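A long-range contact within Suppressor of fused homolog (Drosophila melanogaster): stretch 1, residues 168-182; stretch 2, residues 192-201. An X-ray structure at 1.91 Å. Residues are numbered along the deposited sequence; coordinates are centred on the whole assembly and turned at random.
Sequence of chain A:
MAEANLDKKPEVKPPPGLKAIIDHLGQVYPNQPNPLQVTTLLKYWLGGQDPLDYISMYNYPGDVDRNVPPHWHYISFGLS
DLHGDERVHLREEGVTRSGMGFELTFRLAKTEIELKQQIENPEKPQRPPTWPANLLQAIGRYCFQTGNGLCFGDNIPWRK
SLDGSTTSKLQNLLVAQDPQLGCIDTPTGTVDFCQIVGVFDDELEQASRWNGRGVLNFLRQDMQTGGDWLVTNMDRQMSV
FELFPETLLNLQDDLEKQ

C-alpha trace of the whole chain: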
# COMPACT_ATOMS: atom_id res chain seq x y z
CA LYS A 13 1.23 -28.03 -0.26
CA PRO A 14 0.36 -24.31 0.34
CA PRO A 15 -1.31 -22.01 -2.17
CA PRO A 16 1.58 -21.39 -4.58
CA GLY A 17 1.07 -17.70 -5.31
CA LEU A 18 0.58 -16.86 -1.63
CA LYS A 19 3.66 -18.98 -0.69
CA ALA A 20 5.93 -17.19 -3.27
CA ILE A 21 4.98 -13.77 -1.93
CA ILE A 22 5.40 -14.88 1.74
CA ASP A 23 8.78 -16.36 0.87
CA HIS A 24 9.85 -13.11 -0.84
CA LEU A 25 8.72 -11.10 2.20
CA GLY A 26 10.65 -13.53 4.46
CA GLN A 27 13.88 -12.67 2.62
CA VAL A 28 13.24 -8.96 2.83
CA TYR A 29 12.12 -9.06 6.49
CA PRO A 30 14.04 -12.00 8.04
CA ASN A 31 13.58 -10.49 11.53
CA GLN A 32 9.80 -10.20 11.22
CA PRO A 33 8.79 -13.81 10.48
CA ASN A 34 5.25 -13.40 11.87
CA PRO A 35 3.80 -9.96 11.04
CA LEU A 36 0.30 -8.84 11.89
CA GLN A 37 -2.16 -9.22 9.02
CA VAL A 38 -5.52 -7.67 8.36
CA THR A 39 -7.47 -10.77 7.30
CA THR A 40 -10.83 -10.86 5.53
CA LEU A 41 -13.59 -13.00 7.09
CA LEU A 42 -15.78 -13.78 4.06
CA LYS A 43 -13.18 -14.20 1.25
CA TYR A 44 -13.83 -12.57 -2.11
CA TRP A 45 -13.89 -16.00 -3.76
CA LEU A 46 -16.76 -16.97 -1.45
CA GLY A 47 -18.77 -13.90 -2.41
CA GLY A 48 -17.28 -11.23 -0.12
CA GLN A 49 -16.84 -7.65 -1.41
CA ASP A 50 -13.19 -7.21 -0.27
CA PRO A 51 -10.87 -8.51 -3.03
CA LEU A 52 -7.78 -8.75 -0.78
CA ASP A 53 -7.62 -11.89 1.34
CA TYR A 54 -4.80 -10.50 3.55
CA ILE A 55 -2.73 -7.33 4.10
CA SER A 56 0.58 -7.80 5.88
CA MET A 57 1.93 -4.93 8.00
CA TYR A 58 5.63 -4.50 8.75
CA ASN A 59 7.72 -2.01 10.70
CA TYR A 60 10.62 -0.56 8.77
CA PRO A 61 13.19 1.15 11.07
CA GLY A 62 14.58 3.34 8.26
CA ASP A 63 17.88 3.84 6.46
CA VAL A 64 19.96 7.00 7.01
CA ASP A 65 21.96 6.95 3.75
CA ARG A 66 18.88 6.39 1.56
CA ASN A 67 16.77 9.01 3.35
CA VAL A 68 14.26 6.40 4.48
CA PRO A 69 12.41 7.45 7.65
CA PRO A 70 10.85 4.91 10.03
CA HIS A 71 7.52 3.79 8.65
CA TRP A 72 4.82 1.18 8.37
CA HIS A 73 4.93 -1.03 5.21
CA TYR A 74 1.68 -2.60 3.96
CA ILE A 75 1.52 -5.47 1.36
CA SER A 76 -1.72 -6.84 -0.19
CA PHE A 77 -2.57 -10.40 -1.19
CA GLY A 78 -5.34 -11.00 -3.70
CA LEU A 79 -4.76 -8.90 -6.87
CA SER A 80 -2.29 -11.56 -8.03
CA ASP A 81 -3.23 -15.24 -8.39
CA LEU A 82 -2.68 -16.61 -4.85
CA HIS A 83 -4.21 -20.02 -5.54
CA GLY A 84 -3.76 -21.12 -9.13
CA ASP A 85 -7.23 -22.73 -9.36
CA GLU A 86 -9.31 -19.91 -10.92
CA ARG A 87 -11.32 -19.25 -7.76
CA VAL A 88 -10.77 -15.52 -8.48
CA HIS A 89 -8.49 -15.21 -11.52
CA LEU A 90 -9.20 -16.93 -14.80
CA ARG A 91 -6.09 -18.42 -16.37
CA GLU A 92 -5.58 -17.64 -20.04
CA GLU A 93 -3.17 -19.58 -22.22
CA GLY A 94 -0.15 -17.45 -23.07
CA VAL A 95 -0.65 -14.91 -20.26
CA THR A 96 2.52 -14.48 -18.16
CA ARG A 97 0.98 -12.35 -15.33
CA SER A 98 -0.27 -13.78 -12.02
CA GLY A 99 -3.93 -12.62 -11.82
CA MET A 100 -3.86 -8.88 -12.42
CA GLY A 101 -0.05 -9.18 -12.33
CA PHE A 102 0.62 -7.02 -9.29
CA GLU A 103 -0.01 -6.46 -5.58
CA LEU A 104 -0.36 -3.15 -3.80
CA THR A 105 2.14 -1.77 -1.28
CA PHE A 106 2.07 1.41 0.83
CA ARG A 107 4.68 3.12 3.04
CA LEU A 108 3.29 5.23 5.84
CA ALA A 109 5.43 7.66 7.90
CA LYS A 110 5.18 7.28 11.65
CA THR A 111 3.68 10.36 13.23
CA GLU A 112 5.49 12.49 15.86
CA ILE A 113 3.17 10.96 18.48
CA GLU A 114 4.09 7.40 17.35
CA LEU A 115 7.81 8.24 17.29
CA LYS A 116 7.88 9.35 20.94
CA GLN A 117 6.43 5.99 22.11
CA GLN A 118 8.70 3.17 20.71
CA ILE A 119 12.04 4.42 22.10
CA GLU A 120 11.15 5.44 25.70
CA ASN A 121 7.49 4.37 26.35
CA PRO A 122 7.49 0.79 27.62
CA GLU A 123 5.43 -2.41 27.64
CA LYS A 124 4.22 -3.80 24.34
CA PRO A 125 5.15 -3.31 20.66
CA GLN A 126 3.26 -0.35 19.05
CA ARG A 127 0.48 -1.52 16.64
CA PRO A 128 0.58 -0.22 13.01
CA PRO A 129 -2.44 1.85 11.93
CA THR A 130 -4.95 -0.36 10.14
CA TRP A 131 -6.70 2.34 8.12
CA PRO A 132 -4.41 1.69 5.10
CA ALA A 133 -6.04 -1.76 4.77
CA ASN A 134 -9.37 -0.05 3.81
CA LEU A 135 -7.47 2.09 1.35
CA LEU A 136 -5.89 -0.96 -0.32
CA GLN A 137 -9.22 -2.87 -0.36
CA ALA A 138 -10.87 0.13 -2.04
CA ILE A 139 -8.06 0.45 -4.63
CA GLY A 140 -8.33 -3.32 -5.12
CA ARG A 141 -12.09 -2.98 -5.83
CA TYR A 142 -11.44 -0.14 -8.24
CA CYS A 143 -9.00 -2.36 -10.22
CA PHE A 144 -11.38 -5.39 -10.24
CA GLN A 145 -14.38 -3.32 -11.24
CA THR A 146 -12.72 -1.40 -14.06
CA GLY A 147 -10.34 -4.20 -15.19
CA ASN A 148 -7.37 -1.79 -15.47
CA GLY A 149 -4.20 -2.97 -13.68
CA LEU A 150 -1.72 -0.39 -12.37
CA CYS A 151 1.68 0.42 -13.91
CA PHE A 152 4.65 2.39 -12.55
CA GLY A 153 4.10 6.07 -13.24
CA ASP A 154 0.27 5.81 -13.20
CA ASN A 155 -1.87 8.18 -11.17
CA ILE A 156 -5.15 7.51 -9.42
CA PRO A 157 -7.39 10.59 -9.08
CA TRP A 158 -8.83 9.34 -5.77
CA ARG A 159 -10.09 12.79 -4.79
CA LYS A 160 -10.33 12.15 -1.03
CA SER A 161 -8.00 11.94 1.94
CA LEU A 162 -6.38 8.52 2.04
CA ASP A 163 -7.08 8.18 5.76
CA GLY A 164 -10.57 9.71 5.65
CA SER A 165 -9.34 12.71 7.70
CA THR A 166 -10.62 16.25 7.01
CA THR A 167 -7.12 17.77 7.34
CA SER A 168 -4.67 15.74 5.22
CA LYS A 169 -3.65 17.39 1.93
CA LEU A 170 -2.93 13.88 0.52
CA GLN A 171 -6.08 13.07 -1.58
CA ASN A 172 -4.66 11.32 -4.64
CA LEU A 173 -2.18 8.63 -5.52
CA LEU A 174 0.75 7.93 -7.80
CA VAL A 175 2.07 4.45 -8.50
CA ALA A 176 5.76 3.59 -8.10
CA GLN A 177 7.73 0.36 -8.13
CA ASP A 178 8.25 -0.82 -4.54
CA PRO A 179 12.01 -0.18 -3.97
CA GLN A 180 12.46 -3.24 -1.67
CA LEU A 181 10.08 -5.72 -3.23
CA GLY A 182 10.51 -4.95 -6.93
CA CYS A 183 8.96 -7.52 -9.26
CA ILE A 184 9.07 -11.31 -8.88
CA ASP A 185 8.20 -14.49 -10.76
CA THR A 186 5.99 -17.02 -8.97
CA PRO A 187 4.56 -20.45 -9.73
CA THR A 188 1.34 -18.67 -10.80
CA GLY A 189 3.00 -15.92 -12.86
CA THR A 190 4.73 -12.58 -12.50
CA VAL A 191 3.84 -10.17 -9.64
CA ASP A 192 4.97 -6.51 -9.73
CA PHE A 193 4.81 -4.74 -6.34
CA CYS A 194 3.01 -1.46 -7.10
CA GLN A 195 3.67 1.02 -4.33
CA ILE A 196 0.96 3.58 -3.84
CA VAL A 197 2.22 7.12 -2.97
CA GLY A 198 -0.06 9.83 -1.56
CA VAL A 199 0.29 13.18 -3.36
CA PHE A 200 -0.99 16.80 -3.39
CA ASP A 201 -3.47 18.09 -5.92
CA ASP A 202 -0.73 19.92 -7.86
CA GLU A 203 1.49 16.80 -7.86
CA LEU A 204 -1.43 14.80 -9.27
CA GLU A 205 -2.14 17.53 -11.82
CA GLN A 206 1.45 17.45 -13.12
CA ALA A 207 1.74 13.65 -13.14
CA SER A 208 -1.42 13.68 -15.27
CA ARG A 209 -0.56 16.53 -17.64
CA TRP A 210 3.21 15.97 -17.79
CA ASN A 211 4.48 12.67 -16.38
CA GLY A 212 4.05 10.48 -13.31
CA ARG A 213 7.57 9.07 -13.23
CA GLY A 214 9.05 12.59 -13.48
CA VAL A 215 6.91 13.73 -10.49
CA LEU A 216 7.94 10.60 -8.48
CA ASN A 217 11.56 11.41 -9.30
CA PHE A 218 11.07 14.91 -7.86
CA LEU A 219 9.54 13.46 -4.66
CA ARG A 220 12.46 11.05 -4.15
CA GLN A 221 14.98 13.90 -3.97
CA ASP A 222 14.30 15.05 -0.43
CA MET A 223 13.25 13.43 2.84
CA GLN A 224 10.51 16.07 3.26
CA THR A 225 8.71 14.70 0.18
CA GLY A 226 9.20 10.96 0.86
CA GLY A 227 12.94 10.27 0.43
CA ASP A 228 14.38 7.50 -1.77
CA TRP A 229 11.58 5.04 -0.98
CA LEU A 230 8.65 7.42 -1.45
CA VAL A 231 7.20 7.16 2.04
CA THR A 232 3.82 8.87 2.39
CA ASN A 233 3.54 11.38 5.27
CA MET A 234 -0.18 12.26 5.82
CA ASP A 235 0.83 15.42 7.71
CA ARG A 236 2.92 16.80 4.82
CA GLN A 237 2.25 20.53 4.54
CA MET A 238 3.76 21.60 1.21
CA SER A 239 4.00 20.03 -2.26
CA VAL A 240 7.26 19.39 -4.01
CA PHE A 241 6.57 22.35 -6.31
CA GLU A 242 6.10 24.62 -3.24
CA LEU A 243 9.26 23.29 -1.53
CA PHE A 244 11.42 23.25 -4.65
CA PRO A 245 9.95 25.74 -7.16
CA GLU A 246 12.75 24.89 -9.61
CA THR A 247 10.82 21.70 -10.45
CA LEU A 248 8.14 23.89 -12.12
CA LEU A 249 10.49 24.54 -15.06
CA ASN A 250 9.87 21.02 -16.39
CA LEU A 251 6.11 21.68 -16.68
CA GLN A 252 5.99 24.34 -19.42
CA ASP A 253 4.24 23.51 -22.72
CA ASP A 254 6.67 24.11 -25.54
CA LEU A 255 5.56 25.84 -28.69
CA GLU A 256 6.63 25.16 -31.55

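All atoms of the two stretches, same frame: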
# COMPACT_ATOMS: atom_id res chain seq x y z
N SER A 168 -5.81 16.11 6.06
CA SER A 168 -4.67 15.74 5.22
C SER A 168 -4.79 16.32 3.81
O SER A 168 -5.85 16.23 3.20
CB SER A 168 -4.50 14.23 5.11
OG SER A 168 -3.38 13.97 4.28
N LYS A 169 -3.71 16.89 3.31
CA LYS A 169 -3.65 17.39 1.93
C LYS A 169 -3.36 16.24 0.94
O LYS A 169 -3.30 16.46 -0.27
CB LYS A 169 -2.55 18.44 1.82
CG LYS A 169 -2.85 19.67 2.66
CD LYS A 169 -1.63 20.54 2.84
CE LYS A 169 -1.94 21.68 3.80
NZ LYS A 169 -2.93 22.63 3.23
N LEU A 170 -3.17 15.03 1.44
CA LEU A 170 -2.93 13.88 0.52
C LEU A 170 -4.23 13.16 0.10
O LEU A 170 -4.73 12.31 0.86
CB LEU A 170 -1.89 12.91 1.10
CG LEU A 170 -0.54 13.52 1.49
CD1 LEU A 170 0.44 12.41 1.79
CD2 LEU A 170 0.04 14.41 0.39
N GLN A 171 -4.77 13.52 -1.08
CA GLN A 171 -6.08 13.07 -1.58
C GLN A 171 -6.03 12.25 -2.84
O GLN A 171 -7.08 11.91 -3.39
CB GLN A 171 -6.94 14.24 -2.09
CG GLN A 171 -6.80 15.56 -1.43
CD GLN A 171 -7.55 15.50 -0.18
OE1 GLN A 171 -7.20 14.72 0.67
NE2 GLN A 171 -8.63 16.28 -0.08
N ASN A 172 -4.83 11.99 -3.35
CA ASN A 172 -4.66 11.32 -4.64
C ASN A 172 -3.42 10.49 -4.56
O ASN A 172 -2.67 10.57 -3.57
CB ASN A 172 -4.55 12.38 -5.77
CG ASN A 172 -5.82 13.23 -5.90
OD1 ASN A 172 -5.84 14.39 -5.48
ND2 ASN A 172 -6.85 12.67 -6.46
N LEU A 173 -3.21 9.65 -5.59
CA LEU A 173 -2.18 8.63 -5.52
C LEU A 173 -1.38 8.61 -6.77
O LEU A 173 -1.92 8.83 -7.84
CB LEU A 173 -2.82 7.22 -5.39
CG LEU A 173 -3.74 7.14 -4.17
CD1 LEU A 173 -4.68 5.96 -4.29
CD2 LEU A 173 -2.87 7.08 -2.91
N LEU A 174 -0.08 8.35 -6.63
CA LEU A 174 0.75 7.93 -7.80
C LEU A 174 1.19 6.54 -7.53
O LEU A 174 1.15 6.11 -6.38
CB LEU A 174 1.99 8.83 -8.05
CG LEU A 174 1.71 10.32 -8.23
CD1 LEU A 174 2.99 11.12 -8.55
CD2 LEU A 174 0.66 10.48 -9.33
N VAL A 175 1.63 5.84 -8.59
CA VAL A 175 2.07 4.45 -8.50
C VAL A 175 3.55 4.32 -8.86
O VAL A 175 3.99 4.75 -9.92
CB VAL A 175 1.24 3.51 -9.41
CG1 VAL A 175 1.70 2.05 -9.27
CG2 VAL A 175 -0.24 3.64 -9.08
N ALA A 176 4.33 3.78 -7.91
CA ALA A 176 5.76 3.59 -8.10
C ALA A 176 6.09 2.12 -7.93
O ALA A 176 5.26 1.35 -7.41
CB ALA A 176 6.55 4.43 -7.08
N GLN A 177 7.28 1.71 -8.40
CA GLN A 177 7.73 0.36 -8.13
C GLN A 177 8.20 0.35 -6.68
O GLN A 177 8.93 1.23 -6.26
CB GLN A 177 8.88 -0.04 -9.04
CG GLN A 177 9.27 -1.49 -8.78
CD GLN A 177 10.40 -1.94 -9.65
OE1 GLN A 177 11.14 -1.13 -10.22
NE2 GLN A 177 10.54 -3.23 -9.78
N ASP A 178 7.75 -0.64 -5.90
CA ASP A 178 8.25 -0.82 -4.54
C ASP A 178 9.78 -1.05 -4.55
O ASP A 178 10.25 -2.01 -5.13
CB ASP A 178 7.51 -1.99 -3.83
CG ASP A 178 7.85 -2.08 -2.35
OD1 ASP A 178 6.91 -1.91 -1.54
OD2 ASP A 178 9.04 -2.29 -2.00
N PRO A 179 10.55 -0.15 -3.90
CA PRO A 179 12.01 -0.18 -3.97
C PRO A 179 12.64 -1.45 -3.36
O PRO A 179 13.70 -1.89 -3.80
CB PRO A 179 12.43 1.07 -3.17
CG PRO A 179 11.29 1.32 -2.23
CD PRO A 179 10.05 0.88 -2.96
N GLN A 180 11.99 -2.01 -2.34
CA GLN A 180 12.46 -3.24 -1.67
C GLN A 180 11.98 -4.48 -2.40
O GLN A 180 12.74 -5.45 -2.59
CB GLN A 180 11.81 -3.33 -0.30
CG GLN A 180 12.75 -3.18 0.82
CD GLN A 180 12.04 -3.14 2.14
OE1 GLN A 180 10.85 -2.77 2.22
NE2 GLN A 180 12.75 -3.52 3.19
N LEU A 181 10.71 -4.47 -2.77
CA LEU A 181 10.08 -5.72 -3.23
C LEU A 181 10.26 -5.95 -4.72
O LEU A 181 10.33 -7.10 -5.15
CB LEU A 181 8.61 -5.79 -2.86
CG LEU A 181 8.32 -5.64 -1.36
CD1 LEU A 181 6.84 -5.84 -1.08
CD2 LEU A 181 9.18 -6.60 -0.55
N GLY A 182 10.32 -4.86 -5.49
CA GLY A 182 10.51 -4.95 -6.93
C GLY A 182 9.45 -5.80 -7.63
O GLY A 182 8.25 -5.66 -7.39
N ASP A 192 4.29 -7.80 -9.98
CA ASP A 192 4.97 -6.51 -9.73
C ASP A 192 4.47 -6.00 -8.39
O ASP A 192 3.28 -6.10 -8.12
CB ASP A 192 4.50 -5.46 -10.76
CG ASP A 192 5.14 -5.62 -12.13
OD1 ASP A 192 5.99 -6.52 -12.29
OD2 ASP A 192 4.80 -4.83 -13.05
N PHE A 193 5.32 -5.41 -7.56
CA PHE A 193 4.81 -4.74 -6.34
C PHE A 193 4.62 -3.25 -6.63
O PHE A 193 5.60 -2.51 -6.80
CB PHE A 193 5.70 -5.04 -5.13
CG PHE A 193 5.62 -6.50 -4.71
CD1 PHE A 193 6.49 -7.47 -5.27
CD2 PHE A 193 4.64 -6.91 -3.84
CE1 PHE A 193 6.38 -8.82 -4.92
CE2 PHE A 193 4.52 -8.26 -3.49
CZ PHE A 193 5.38 -9.22 -4.02
N CYS A 194 3.35 -2.83 -6.74
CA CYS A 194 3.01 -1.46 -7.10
C CYS A 194 2.80 -0.66 -5.83
O CYS A 194 1.79 -0.83 -5.12
CB CYS A 194 1.75 -1.43 -7.97
SG CYS A 194 2.11 -2.08 -9.61
N GLN A 195 3.75 0.23 -5.54
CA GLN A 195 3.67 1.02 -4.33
C GLN A 195 2.87 2.28 -4.57
O GLN A 195 3.20 3.12 -5.43
CB GLN A 195 5.05 1.37 -3.79
CG GLN A 195 5.00 2.11 -2.45
CD GLN A 195 6.38 2.42 -1.93
OE1 GLN A 195 7.21 1.51 -1.74
NE2 GLN A 195 6.66 3.69 -1.72
N ILE A 196 1.81 2.42 -3.78
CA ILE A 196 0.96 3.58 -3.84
C ILE A 196 1.64 4.71 -3.06
O ILE A 196 2.24 4.47 -2.00
CB ILE A 196 -0.44 3.16 -3.32
CG1 ILE A 196 -1.33 2.72 -4.48
CG2 ILE A 196 -1.22 4.29 -2.71
CD1 ILE A 196 -0.65 1.98 -5.58
N VAL A 197 1.60 5.93 -3.61
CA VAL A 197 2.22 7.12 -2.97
C VAL A 197 1.19 8.24 -2.89
O VAL A 197 0.68 8.65 -3.92
CB VAL A 197 3.46 7.62 -3.76
CG1 VAL A 197 4.14 8.84 -3.10
CG2 VAL A 197 4.46 6.51 -3.93
N GLY A 198 0.91 8.75 -1.69
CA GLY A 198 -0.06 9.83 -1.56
C GLY A 198 0.57 11.13 -2.05
O GLY A 198 1.75 11.39 -1.78
N VAL A 199 -0.20 11.93 -2.77
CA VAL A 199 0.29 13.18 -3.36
C VAL A 199 -0.73 14.34 -3.23
O VAL A 199 -1.95 14.13 -3.05
CB VAL A 199 0.72 13.03 -4.86
CG1 VAL A 199 1.91 12.08 -5.00
CG2 VAL A 199 -0.45 12.56 -5.74
N PHE A 200 -0.20 15.55 -3.40
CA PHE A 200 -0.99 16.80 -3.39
C PHE A 200 -1.73 16.91 -4.71
O PHE A 200 -1.41 16.20 -5.71
CB PHE A 200 -0.06 18.03 -3.25
CG PHE A 200 0.35 18.34 -1.84
CD1 PHE A 200 0.03 19.57 -1.27
CD2 PHE A 200 1.10 17.42 -1.07
CE1 PHE A 200 0.41 19.87 0.04
CE2 PHE A 200 1.49 17.72 0.24
CZ PHE A 200 1.13 18.94 0.80
N ASP A 201 -2.71 17.79 -4.71
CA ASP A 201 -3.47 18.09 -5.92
C ASP A 201 -2.56 18.53 -7.05
O ASP A 201 -2.76 18.07 -8.17
CB ASP A 201 -4.51 19.20 -5.68
CG ASP A 201 -5.73 18.73 -4.89
OD1 ASP A 201 -5.75 17.61 -4.35
OD2 ASP A 201 -6.69 19.53 -4.78
O HOH W 1 -3.62 18.69 -1.97
O HOH W 2 -4.29 15.28 -3.23

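An antiparallel strand pair satisfies its backbone in alternation, and the contact between residues 168-182 and 192-201 of Suppressor of fused illustrates both the rule and the ways its ends are finished. At the centre, L174 faces V197 and A176 faces Q195 as hydrogen-bonded pairs, each with a ring of two bonds: L174 N to V197 O and V197 N to L174 O, both 2.8 Å, then A176 N to Q195 O at 2.8 Å and Q195 N to A176 O at 2.7 Å. The intervening residues turn their amides away from the partner strand but still contribute CA-H...O contacts, such as L173 CA to V197 O at 3.3 Å and V175 CA to Q195 O at 3.5 Å.

At one end the pattern continues beyond the strand. D178 N donates to F193 O (3.0 Å), and F193 N donates to G182 O (2.9 Å), so the chain must curl back between these two bonds. The turn is tied internally: G182 N reaches D178 O at 2.9 Å, while D178 OD2 accepts from Q180 N (3.0 Å) and L181 N (2.9 Å). One carboxylate oxygen, D178 OD2, thus serves two amides beyond the strand, and glycine suits the positive phi of residue 182. L181 CD1 lies over one face of the F193 ring, 4.1 Å from its centroid.

At the other end the ladder loosens. V199 N still donates to N172 O at 2.9 Å, but the bond from Q171 N to V199 O is long, at 3.5 Å, and weak. Water 2 fills in, accepting from Q171 N (2.8 Å) and donating to V199 O (2.6 Å). Water 1 extends the link, donating to K169 O (2.8 Å) and accepting from D201 N (3.0 Å). Just before this, S168 OG accepts from L170 N at 3.0 Å.

The side chains sort by face. L173, V175 and I196 share one, where L173 CD2 packs against I196 CG2 at 3.2 Å. G198 belongs to this row without a side chain; a CB there would come tightly against L170 CD1. On the other face, L174 CG meets V199 CG1 at 3.7 Å, and small A176 lies across from Q195, its CB 4.3 Å from V197 CG2. Buried Q195 has its amide oxygen and nitrogen satisfied elsewhere in the structure. L170 CD2 packs 3.5 Å from F200 CD2, and K169 CB lies over one face of the F200 ring, 4.0 Å from the centroid, while the lysine's end leads away from the contact. Together the stretches bury 1101 Å².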